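Local atomic coordinates of putative exported protein (Bordetella pertussis Tohama I, PDB entry 2PFZ), a protein that binds pyroglutamic acid in the periplasm as an extracytoplasmic solute receptor, probably delivering it to a tripartite ATP-independent (TRAP) transporter. Residues L5-P10 / E17-F22; I64-F69 / L114-W119; P74-D79 / K104-Q109; R142-V147 / W204-A209. All blocks are in the same frame, centred on the assembly; numbering follows the deposited sequence.

How the interactions relate
From the N terminus, interaction 1 closes a short loop between strand 2-6 and helix 14-30, inside the first beta-alpha-beta unit. Interaction 2 spans a much longer excursion, from the end of strand 61-65 to strand 111-118, and interaction 3 falls wholly within that excursion, setting the loop at 74-79 against the end of helix 88-107. Interaction 4 opens later and brings the strand 140-143 region against the chain entering strand 207-213. That last strand runs between the two strands of interaction 2, so the two contacts share one sheet and also the pyroglutamic acid. Asp79 of interaction 3 makes a salt bridge with Lys207 of interaction 4, while Tyr9 of interaction 1 meets the ring of Trp119 edge-to-face.

Interaction 1. Residues L5-P10 / E17-F22; sequences LPTAYP and ENLTQF
Leu5 and Leu19 meet through their methyl groups, and Leu5 reaches Phe22 as well. CD1 of Leu5 lies 4.0 Å from Leu19 CD2, and the same methyl stands 4.0 Å from Phe22 CE2, touching the ring at its edge and near its plane rather than over a face. The other Leu5 methyl, CD2, also packs on Leu19 CD2, so one leucine branch of the helix receives both methyls of the strand residue. The second branch of Leu19 turns to Thr7: its CD1 is 3.9 Å from Thr7 CB and is also close to OG1 and CG2, so the threonine presents its whole branched end to a single methyl.

The torsions explain this division. In Leu5, CG is anti to the backbone N (chi1 -167°), which carries the two methyls across toward helix 14-30. Thr7 points OG1 away from its own nitrogen as well, and that hydroxyl is hydrogen-bonded to Glu63; a weak bond from Tyr9 N also reaches it, at 3.4 Å from Thr7 OG1. Farther out, Leu38 of the parallel neighbour strand 35-39 packs against both Leu5 and Leu19, and Phe22 meets Tyr115 edge-to-face.

This is the first strand-to-helix packing of a beta-alpha-beta unit, the building block of the periplasmic binding protein fold. No hydrogen bond crosses between 5-10 and 17-22. Strand 2-6 and the residue that follows it are therefore held to the helix by buried apolar packing, and the one polar side-chain atom at the interface, Thr7 OG1, finds its partners in Glu63 of strand 61-65 and the Tyr9 backbone.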
# COMPACT_ATOMS: atom_id res chain seq x y z
N LEU A 5 -4.33 2.61 17.54
CA LEU A 5 -4.30 2.41 16.09
C LEU A 5 -2.85 2.27 15.65
O LEU A 5 -2.14 3.27 15.55
CB LEU A 5 -4.96 3.60 15.37
CG LEU A 5 -5.31 3.43 13.87
CD1 LEU A 5 -6.26 4.54 13.37
CD2 LEU A 5 -4.08 3.30 12.95
N PRO A 6 -2.37 1.04 15.44
CA PRO A 6 -1.03 0.89 14.91
C PRO A 6 -0.90 1.18 13.42
O PRO A 6 -1.77 0.82 12.62
CB PRO A 6 -0.71 -0.58 15.20
CG PRO A 6 -2.00 -1.25 15.09
CD PRO A 6 -2.98 -0.27 15.71
N THR A 7 0.18 1.87 13.06
CA THR A 7 0.60 1.96 11.68
C THR A 7 2.06 1.57 11.57
O THR A 7 2.86 1.75 12.52
CB THR A 7 0.33 3.38 11.10
OG1 THR A 7 0.97 3.51 9.82
CG2 THR A 7 0.87 4.50 11.99
N ALA A 8 2.42 1.03 10.41
CA ALA A 8 3.77 0.57 10.15
C ALA A 8 4.74 1.65 9.65
O ALA A 8 5.94 1.39 9.53
CB ALA A 8 3.72 -0.64 9.20
N TYR A 9 4.24 2.87 9.43
CA TYR A 9 4.99 3.94 8.75
C TYR A 9 5.24 5.13 9.66
O TYR A 9 4.53 5.28 10.68
CB TYR A 9 4.22 4.34 7.46
CG TYR A 9 3.88 3.11 6.69
CD1 TYR A 9 4.86 2.41 6.01
CD2 TYR A 9 2.58 2.58 6.71
CE1 TYR A 9 4.58 1.26 5.34
CE2 TYR A 9 2.29 1.43 6.05
CZ TYR A 9 3.30 0.77 5.35
OH TYR A 9 3.03 -0.40 4.70
N PRO A 10 6.27 5.95 9.34
CA PRO A 10 6.72 7.01 10.23
C PRO A 10 5.82 8.25 10.17
O PRO A 10 4.99 8.39 9.27
CB PRO A 10 8.13 7.32 9.70
CG PRO A 10 8.00 7.14 8.27
CD PRO A 10 7.09 5.93 8.11
N GLU A 17 0.54 11.16 8.21
CA GLU A 17 0.05 12.54 8.17
C GLU A 17 -1.48 12.53 8.06
O GLU A 17 -2.15 13.25 8.81
CB GLU A 17 0.66 13.32 7.01
CG GLU A 17 0.15 14.77 6.91
CD GLU A 17 0.82 15.56 5.77
OE1 GLU A 17 0.41 16.73 5.51
OE2 GLU A 17 1.75 15.01 5.13
N ASN A 18 -2.03 11.72 7.16
CA ASN A 18 -3.50 11.63 6.99
C ASN A 18 -4.16 11.06 8.24
O ASN A 18 -5.23 11.52 8.69
CB ASN A 18 -3.86 10.77 5.76
CG ASN A 18 -5.30 10.89 5.35
OD1 ASN A 18 -5.87 11.98 5.33
ND2 ASN A 18 -5.90 9.77 4.99
N LEU A 19 -3.54 10.00 8.79
CA LEU A 19 -4.09 9.34 9.99
C LEU A 19 -4.16 10.32 11.16
O LEU A 19 -5.08 10.26 11.99
CB LEU A 19 -3.25 8.13 10.41
CG LEU A 19 -3.51 6.84 9.61
CD1 LEU A 19 -2.32 5.87 9.81
CD2 LEU A 19 -4.80 6.19 10.08
N THR A 20 -3.15 11.19 11.23
CA THR A 20 -3.04 12.22 12.27
C THR A 20 -4.23 13.19 12.18
O THR A 20 -4.86 13.51 13.20
CB THR A 20 -1.66 12.91 12.22
OG1 THR A 20 -0.64 11.94 12.51
CG2 THR A 20 -1.55 14.04 13.25
N GLN A 21 -4.55 13.63 10.97
CA GLN A 21 -5.75 14.46 10.76
C GLN A 21 -7.04 13.69 11.04
O GLN A 21 -8.00 14.25 11.59
CB GLN A 21 -5.78 15.05 9.35
CG GLN A 21 -6.85 16.15 9.15
CD GLN A 21 -6.82 17.23 10.23
OE1 GLN A 21 -7.80 17.41 10.97
NE2 GLN A 21 -5.71 17.94 10.33
N PHE A 22 -7.06 12.41 10.65
CA PHE A 22 -8.19 11.52 10.89
C PHE A 22 -8.50 11.44 12.38
O PHE A 22 -9.67 11.59 12.77
CB PHE A 22 -7.87 10.12 10.33
CG PHE A 22 -8.79 9.03 10.82
CD1 PHE A 22 -10.11 8.99 10.44
CD2 PHE A 22 -8.29 8.02 11.65
CE1 PHE A 22 -10.96 7.98 10.88
CE2 PHE A 22 -9.14 7.01 12.14
CZ PHE A 22 -10.47 6.98 11.74

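Interaction 2. Residues I64-F69 / L114-W119; sequences ILLTNF and LYSVAW. With PCA (pyroglutamic acid), chain B.
Leu65 meets Trp119 through a single methyl, CD1, which lies 3.7 Å from Trp119 NE1 and approaches the indole obliquely, the two side chains crossing at about a right angle. Followed outward from CB, the tryptophan turns from this protein neighbour to the ligand. CB itself has the lactam carbonyl oxygen OE of pyroglutamic acid nearby, and CG lies 3.8 Å from ligand CG. With Trp119 CG anti to the carbonyl carbon (chi1 -77°), the indole lays one face against the ligand: ligand CD is 3.3 Å above the indole plane, offset toward the rim. On the five-membered ring, CD1 touches both Leu65 CD1 and ligand CG, while NE1 is hydrogen-bonded to Asn208 OD1. Across the six-membered ring, CE3 approaches ligand OE at 3.2 Å, CZ3 comes 3.3 Å from ligand N, and CZ2 and CH2 lie against ligand N and CA.

Just past strand 61-65, in the 3-10 segment 66-68, Leu66 CD1 sits 4.1 Å from Ser116 OG of strand 111-118, whose hydroxyl is bonded to Asn208 O. Strand 207-213 runs between these edge strands of an antiparallel sheet, and a classic beta bulge at Leu114 and Tyr115 faces its Val210. At the end of that sheet lies the pyroglutamic acid pocket of a DctP-type solute receptor, with an aromatic face stacked on the flat lactam.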
# COMPACT_ATOMS: atom_id res chain seq x y z
N ILE A 64 -3.35 -1.38 7.57
CA ILE A 64 -2.59 -2.44 6.91
C ILE A 64 -2.29 -2.05 5.45
O ILE A 64 -2.89 -1.12 4.93
CB ILE A 64 -3.33 -3.81 6.90
CG1 ILE A 64 -4.69 -3.70 6.18
CG2 ILE A 64 -3.46 -4.44 8.32
CD1 ILE A 64 -5.12 -5.00 5.53
N LEU A 65 -1.35 -2.77 4.84
CA LEU A 65 -1.10 -2.72 3.41
C LEU A 65 -1.79 -3.95 2.87
O LEU A 65 -1.43 -5.08 3.26
CB LEU A 65 0.40 -2.86 3.13
CG LEU A 65 0.80 -2.96 1.65
CD1 LEU A 65 0.63 -1.62 1.01
CD2 LEU A 65 2.24 -3.51 1.55
N LEU A 66 -2.78 -3.77 2.00
CA LEU A 66 -3.61 -4.92 1.59
C LEU A 66 -2.77 -6.06 1.05
O LEU A 66 -2.99 -7.22 1.41
CB LEU A 66 -4.63 -4.50 0.53
CG LEU A 66 -5.69 -3.49 0.96
CD1 LEU A 66 -6.50 -2.96 -0.21
CD2 LEU A 66 -6.59 -4.12 2.00
N THR A 67 -1.81 -5.75 0.18
CA THR A 67 -1.00 -6.77 -0.47
C THR A 67 -0.11 -7.61 0.47
O THR A 67 0.37 -8.65 0.07
CB THR A 67 -0.17 -6.22 -1.68
OG1 THR A 67 0.52 -5.01 -1.32
CG2 THR A 67 -1.07 -5.97 -2.89
N ASN A 68 0.10 -7.15 1.71
CA ASN A 68 0.80 -8.00 2.69
C ASN A 68 0.04 -9.29 2.96
O ASN A 68 0.62 -10.27 3.47
CB ASN A 68 1.02 -7.27 4.02
CG ASN A 68 2.34 -6.54 4.08
OD1 ASN A 68 2.48 -5.57 4.85
ND2 ASN A 68 3.32 -7.01 3.32
N PHE A 69 -1.25 -9.29 2.60
CA PHE A 69 -2.13 -10.40 2.95
C PHE A 69 -2.55 -11.25 1.75
O PHE A 69 -3.44 -12.09 1.84
CB PHE A 69 -3.27 -9.87 3.87
CG PHE A 69 -2.72 -9.20 5.08
CD1 PHE A 69 -2.26 -9.96 6.16
CD2 PHE A 69 -2.49 -7.83 5.09
CE1 PHE A 69 -1.65 -9.37 7.24
CE2 PHE A 69 -1.89 -7.22 6.19
CZ PHE A 69 -1.47 -7.98 7.26
N LEU A 114 -12.81 0.71 7.02
CA LEU A 114 -13.17 2.10 7.28
C LEU A 114 -12.85 2.99 6.08
O LEU A 114 -13.71 3.72 5.61
CB LEU A 114 -12.55 2.63 8.59
CG LEU A 114 -13.03 4.03 8.98
CD1 LEU A 114 -14.51 4.01 9.38
CD2 LEU A 114 -12.22 4.59 10.10
N TYR A 115 -11.62 2.95 5.62
CA TYR A 115 -11.25 3.64 4.39
C TYR A 115 -9.97 3.05 3.83
O TYR A 115 -9.27 2.33 4.53
CB TYR A 115 -11.13 5.12 4.62
CG TYR A 115 -9.93 5.59 5.41
CD1 TYR A 115 -10.01 5.76 6.80
CD2 TYR A 115 -8.73 5.93 4.76
CE1 TYR A 115 -8.92 6.25 7.52
CE2 TYR A 115 -7.63 6.43 5.49
CZ TYR A 115 -7.75 6.57 6.87
OH TYR A 115 -6.68 7.06 7.60
N SER A 116 -9.70 3.31 2.55
CA SER A 116 -8.53 2.75 1.89
C SER A 116 -7.91 3.82 0.99
O SER A 116 -8.65 4.53 0.29
CB SER A 116 -8.92 1.53 1.04
OG SER A 116 -7.79 0.87 0.44
N VAL A 117 -6.59 3.99 1.07
CA VAL A 117 -5.94 4.96 0.19
C VAL A 117 -4.73 4.41 -0.54
O VAL A 117 -3.98 3.62 -0.01
CB VAL A 117 -5.73 6.41 0.78
CG1 VAL A 117 -6.36 6.66 2.20
CG2 VAL A 117 -4.33 6.97 0.59
N ALA A 118 -4.58 4.84 -1.79
CA ALA A 118 -3.50 4.35 -2.63
C ALA A 118 -2.19 5.05 -2.31
O ALA A 118 -2.16 6.27 -2.17
CB ALA A 118 -3.83 4.56 -4.11
N TRP A 119 -1.13 4.26 -2.20
CA TRP A 119 0.24 4.77 -2.28
C TRP A 119 0.45 5.29 -3.71
O TRP A 119 -0.29 4.91 -4.62
CB TRP A 119 1.23 3.62 -2.05
CG TRP A 119 1.41 3.16 -0.62
CD1 TRP A 119 0.69 2.21 0.04
CD2 TRP A 119 2.41 3.61 0.29
NE1 TRP A 119 1.18 2.03 1.32
CE2 TRP A 119 2.23 2.90 1.50
CE3 TRP A 119 3.42 4.57 0.21
CZ2 TRP A 119 3.04 3.10 2.61
CZ3 TRP A 119 4.23 4.77 1.31
CH2 TRP A 119 4.04 4.03 2.49
N PCA B . 5.86 2.12 0.14
CA PCA B . 5.58 0.98 1.03
CB PCA B . 4.53 0.05 0.42
CG PCA B . 4.18 0.63 -0.93
CD PCA B . 4.98 1.90 -0.99
OE PCA B . 4.88 2.73 -1.91
C PCA B . 6.87 0.20 1.16
O PCA B . 7.05 -0.61 2.07
OXT PCA B . 7.76 0.40 0.31

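Interaction 3. Residues P74-D79 / K104-Q109; sequences PVYELD and KKLASQ
Tyr76 reaches across to helix 88-107 with its phenol end, overlapping Lys105 and Leu106. The contact is a loop-to-helix packing within the bacterial solute-binding protein family 7 fold: the loop at 74-79, where several residues have helical backbone angles, lies against the last part of the helix, well away from the ligand. CE2 of Tyr76 stands 4.2 Å from Lys105 CG, the lysine chain crossing the ring obliquely to its plane and at about a right angle to the tyrosine's length. Val75 supports the same methylenes, its CG1 touching CB and CG of Lys105. That methyl also lies 3.9 Å above one face of the Tyr76 ring, toward the rim, so the ring is backed by its own neighbour in sequence.

Lys105 uses only its inner carbons here. The chain bends at chi2 (75°), which turns the amine away from 74-79 as a whole; NZ makes a long, weak ion pair with Asp73. Leu106 meets the tyrosine at the hydroxyl, with CD2 3.4 Å from Tyr76 OH. Leu102 of helix 88-107 and Lys51 of helix 50-55 also touch the Tyr76 side chain.

Within 104-109, Ser108 OG donates to Lys105 O at 2.6 Å. The polar link across the contact is a water at the edge of the Tyr76 ring, in its plane, 2.7 Å from Tyr76 OH and donating to Gln109 OE1.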
# COMPACT_ATOMS: atom_id res chain seq x y z
N PRO A 74 -6.98 -14.23 -2.24
CA PRO A 74 -6.74 -13.48 -3.49
C PRO A 74 -7.26 -12.02 -3.49
O PRO A 74 -6.70 -11.18 -4.20
CB PRO A 74 -7.45 -14.32 -4.57
CG PRO A 74 -7.72 -15.64 -3.98
CD PRO A 74 -7.64 -15.53 -2.49
N VAL A 75 -8.29 -11.69 -2.69
CA VAL A 75 -8.82 -10.33 -2.74
C VAL A 75 -7.75 -9.31 -2.35
O VAL A 75 -7.80 -8.19 -2.82
CB VAL A 75 -10.08 -10.13 -1.82
CG1 VAL A 75 -9.68 -10.15 -0.36
CG2 VAL A 75 -10.82 -8.80 -2.16
N TYR A 76 -6.79 -9.74 -1.54
CA TYR A 76 -5.73 -8.86 -1.02
C TYR A 76 -4.63 -8.56 -2.04
O TYR A 76 -3.92 -7.56 -1.90
CB TYR A 76 -5.10 -9.48 0.23
CG TYR A 76 -6.01 -9.37 1.41
CD1 TYR A 76 -6.34 -8.09 1.92
CD2 TYR A 76 -6.59 -10.49 1.98
CE1 TYR A 76 -7.22 -7.97 3.00
CE2 TYR A 76 -7.48 -10.38 3.08
CZ TYR A 76 -7.79 -9.11 3.57
OH TYR A 76 -8.65 -8.95 4.64
N GLU A 77 -4.52 -9.41 -3.05
CA GLU A 77 -3.44 -9.34 -4.05
C GLU A 77 -3.70 -8.33 -5.16
O GLU A 77 -2.75 -7.80 -5.76
CB GLU A 77 -3.17 -10.73 -4.65
CG GLU A 77 -2.01 -10.75 -5.67
CD GLU A 77 -1.64 -12.14 -6.17
OE1 GLU A 77 -2.23 -13.14 -5.72
OE2 GLU A 77 -0.75 -12.22 -7.04
N LEU A 78 -4.98 -8.05 -5.42
CA LEU A 78 -5.46 -7.36 -6.60
C LEU A 78 -4.74 -6.06 -6.94
O LEU A 78 -4.29 -5.90 -8.08
CB LEU A 78 -7.01 -7.16 -6.54
CG LEU A 78 -7.66 -6.55 -7.79
CD1 LEU A 78 -7.35 -7.35 -9.08
CD2 LEU A 78 -9.18 -6.44 -7.59
N ASP A 79 -4.61 -5.15 -5.98
CA ASP A 79 -3.96 -3.86 -6.27
C ASP A 79 -2.42 -3.91 -6.34
O ASP A 79 -1.77 -2.87 -6.51
CB ASP A 79 -4.48 -2.74 -5.33
CG ASP A 79 -3.97 -2.84 -3.91
OD1 ASP A 79 -2.91 -3.46 -3.65
OD2 ASP A 79 -4.62 -2.22 -3.03
N LYS A 104 -16.70 -7.92 2.29
CA LYS A 104 -17.22 -9.26 2.56
C LYS A 104 -16.19 -10.14 3.28
O LYS A 104 -16.48 -10.72 4.34
CB LYS A 104 -17.74 -9.92 1.27
CG LYS A 104 -18.14 -11.39 1.42
CD LYS A 104 -18.62 -11.97 0.12
CE LYS A 104 -19.17 -13.40 0.26
NZ LYS A 104 -19.42 -14.00 -1.11
N LYS A 105 -14.97 -10.21 2.73
CA LYS A 105 -13.91 -11.00 3.35
C LYS A 105 -13.61 -10.53 4.76
O LYS A 105 -13.49 -11.34 5.67
CB LYS A 105 -12.64 -10.99 2.48
CG LYS A 105 -11.43 -11.72 3.11
CD LYS A 105 -11.61 -13.23 3.03
CE LYS A 105 -10.54 -13.96 3.85
NZ LYS A 105 -10.89 -15.39 3.84
N LEU A 106 -13.50 -9.21 4.94
CA LEU A 106 -13.22 -8.68 6.27
C LEU A 106 -14.36 -9.00 7.24
O LEU A 106 -14.11 -9.34 8.41
CB LEU A 106 -12.99 -7.17 6.20
CG LEU A 106 -11.61 -6.69 5.70
CD1 LEU A 106 -11.69 -5.20 5.38
CD2 LEU A 106 -10.49 -6.98 6.69
N ALA A 107 -15.59 -8.90 6.75
CA ALA A 107 -16.76 -9.24 7.58
C ALA A 107 -16.76 -10.67 8.11
O ALA A 107 -17.16 -10.89 9.27
CB ALA A 107 -18.06 -8.91 6.89
N SER A 108 -16.31 -11.62 7.28
CA SER A 108 -16.18 -13.05 7.66
C SER A 108 -15.22 -13.29 8.82
O SER A 108 -15.22 -14.37 9.42
CB SER A 108 -15.75 -13.90 6.46
OG SER A 108 -14.36 -13.73 6.20
N GLN A 109 -14.39 -12.29 9.13
CA GLN A 109 -13.44 -12.35 10.24
C GLN A 109 -13.70 -11.22 11.25
O GLN A 109 -12.79 -10.80 11.97
CB GLN A 109 -11.99 -12.27 9.72
CG GLN A 109 -11.56 -13.43 8.82
CD GLN A 109 -10.17 -13.23 8.21
OE1 GLN A 109 -9.60 -12.12 8.21
NE2 GLN A 109 -9.62 -14.33 7.66
O HOH W 1 -9.15 -11.35 5.84

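Interaction 4. Residues R142-V147 / W204-A209; sequences RAYSPV and WLPKNA. With PCA (pyroglutamic acid), chain B.
Strand 140-143 leaves its sheet at Ala143 and the chain turns through Tyr144 and Ser145 into helix 146-155, where Ser145 is the N-cap, its OG taking a weak bond from Val147 N and another bond from Thr148 N. Facing it, 204-206 runs extended before strand 207-213 begins.

Tyr144 bridges the two with its hydroxyl: Trp204 NE1 donates to Tyr144 OH at 2.9 Å, a bent bond (134°) with the oxygen near the indole edge but 16° out of its plane. Pro206 CG packs on the same oxygen, 3.5 Å from Tyr144 OH. The tyrosine's CG sits between its backbone N and carbonyl carbon (chi1 65°), and this holds one ring face to pyroglutamic acid, whose CB is 3.8 Å above the ring centre; Pro206 CG adds a contact with ligand CG. Arg142 grips the carboxylate with a paired interaction, NH1 donating to OXT at 2.9 Å and NH2 to ligand O at 2.8 Å. Its guanidinium has the Tyr144 CB over one face, while NE, bonded to Val162 O, helps fix the arginine.

The contact thus lies between the six-stranded mixed sheet holding strand 140-143 and the three-stranded sheet holding strand 207-213, with Thr148 and Ile151 of helix 146-155 packed on Trp204.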
# COMPACT_ATOMS: atom_id res chain seq x y z
N ARG A 142 14.69 -5.77 -2.60
CA ARG A 142 13.92 -5.67 -1.37
C ARG A 142 12.42 -5.76 -1.69
O ARG A 142 11.86 -4.91 -2.40
CB ARG A 142 14.25 -4.36 -0.65
CG ARG A 142 13.36 -4.06 0.60
CD ARG A 142 12.20 -3.09 0.24
NE ARG A 142 11.31 -2.81 1.38
CZ ARG A 142 10.35 -1.89 1.35
NH1 ARG A 142 10.17 -1.13 0.26
NH2 ARG A 142 9.58 -1.72 2.43
N ALA A 143 11.78 -6.80 -1.17
CA ALA A 143 10.34 -6.94 -1.29
C ALA A 143 9.72 -6.29 -0.07
O ALA A 143 10.36 -6.19 0.97
CB ALA A 143 9.94 -8.41 -1.37
N TYR A 144 8.49 -5.82 -0.23
CA TYR A 144 7.70 -5.35 0.91
C TYR A 144 6.40 -6.16 1.04
O TYR A 144 5.57 -5.89 1.91
CB TYR A 144 7.43 -3.83 0.77
CG TYR A 144 6.58 -3.39 -0.41
CD1 TYR A 144 7.13 -2.63 -1.46
CD2 TYR A 144 5.21 -3.73 -0.49
CE1 TYR A 144 6.34 -2.22 -2.54
CE2 TYR A 144 4.41 -3.32 -1.57
CZ TYR A 144 5.00 -2.56 -2.59
OH TYR A 144 4.24 -2.12 -3.66
N SER A 145 6.24 -7.19 0.21
CA SER A 145 5.01 -7.98 0.23
C SER A 145 5.27 -9.30 -0.48
O SER A 145 6.23 -9.39 -1.26
CB SER A 145 3.92 -7.23 -0.51
OG SER A 145 4.17 -7.24 -1.91
N PRO A 146 4.40 -10.31 -0.27
CA PRO A 146 4.48 -11.56 -1.07
C PRO A 146 4.43 -11.29 -2.58
O PRO A 146 5.05 -12.01 -3.38
CB PRO A 146 3.22 -12.31 -0.67
CG PRO A 146 3.00 -11.86 0.77
CD PRO A 146 3.31 -10.39 0.72
N VAL A 147 3.67 -10.26 -2.97
CA VAL A 147 3.38 -10.07 -4.40
C VAL A 147 4.62 -9.46 -5.07
O VAL A 147 4.98 -9.76 -6.19
CB VAL A 147 2.07 -9.22 -4.59
CG1 VAL A 147 2.25 -7.90 -3.99
CG2 VAL A 147 1.68 -9.09 -6.10
N TRP A 204 1.92 -0.15 -10.49
CA TRP A 204 0.68 -0.40 -9.75
C TRP A 204 0.59 0.66 -8.67
O TRP A 204 1.54 1.42 -8.48
CB TRP A 204 0.64 -1.84 -9.15
CG TRP A 204 1.60 -2.14 -8.06
CD1 TRP A 204 1.36 -2.05 -6.69
CD2 TRP A 204 2.93 -2.63 -8.20
NE1 TRP A 204 2.50 -2.41 -5.99
CE2 TRP A 204 3.48 -2.78 -6.89
CE3 TRP A 204 3.74 -2.93 -9.32
CZ2 TRP A 204 4.79 -3.23 -6.67
CZ3 TRP A 204 5.05 -3.39 -9.10
CH2 TRP A 204 5.57 -3.52 -7.78
N LEU A 205 -0.55 0.71 -7.98
CA LEU A 205 -0.74 1.62 -6.87
C LEU A 205 -1.32 0.81 -5.71
O LEU A 205 -2.53 0.62 -5.62
CB LEU A 205 -1.64 2.83 -7.21
CG LEU A 205 -1.14 3.97 -8.14
CD1 LEU A 205 -1.17 3.51 -9.59
CD2 LEU A 205 -1.99 5.24 -7.99
N PRO A 206 -0.45 0.37 -4.80
CA PRO A 206 -0.97 -0.52 -3.76
C PRO A 206 -1.66 0.33 -2.70
O PRO A 206 -1.23 1.45 -2.43
CB PRO A 206 0.31 -1.14 -3.19
CG PRO A 206 1.37 -0.10 -3.37
CD PRO A 206 0.95 0.75 -4.57
N LYS A 207 -2.71 -0.20 -2.09
CA LYS A 207 -3.44 0.59 -1.07
C LYS A 207 -3.14 0.13 0.34
O LYS A 207 -2.91 -1.06 0.58
CB LYS A 207 -4.96 0.52 -1.31
CG LYS A 207 -5.41 1.04 -2.71
CD LYS A 207 -6.96 1.13 -2.84
CE LYS A 207 -7.62 -0.23 -2.68
NZ LYS A 207 -7.04 -1.23 -3.63
N ASN A 208 -3.15 1.08 1.26
CA ASN A 208 -3.37 0.77 2.69
C ASN A 208 -4.86 0.77 2.98
O ASN A 208 -5.65 1.34 2.21
CB ASN A 208 -2.64 1.79 3.57
CG ASN A 208 -1.14 1.59 3.53
OD1 ASN A 208 -0.65 0.63 2.93
ND2 ASN A 208 -0.41 2.48 4.18
N ALA A 209 -5.26 0.14 4.08
CA ALA A 209 -6.64 0.13 4.50
C ALA A 209 -6.65 0.29 6.00
O ALA A 209 -5.85 -0.32 6.72
CB ALA A 209 -7.32 -1.19 4.13
N PCA B . 5.86 2.12 0.14
CA PCA B . 5.58 0.98 1.03
CB PCA B . 4.53 0.05 0.42
CG PCA B . 4.18 0.63 -0.93
CD PCA B . 4.98 1.90 -0.99
OE PCA B . 4.88 2.73 -1.91
C PCA B . 6.87 0.20 1.16
O PCA B . 7.05 -0.61 2.07
OXT PCA B . 7.76 0.40 0.31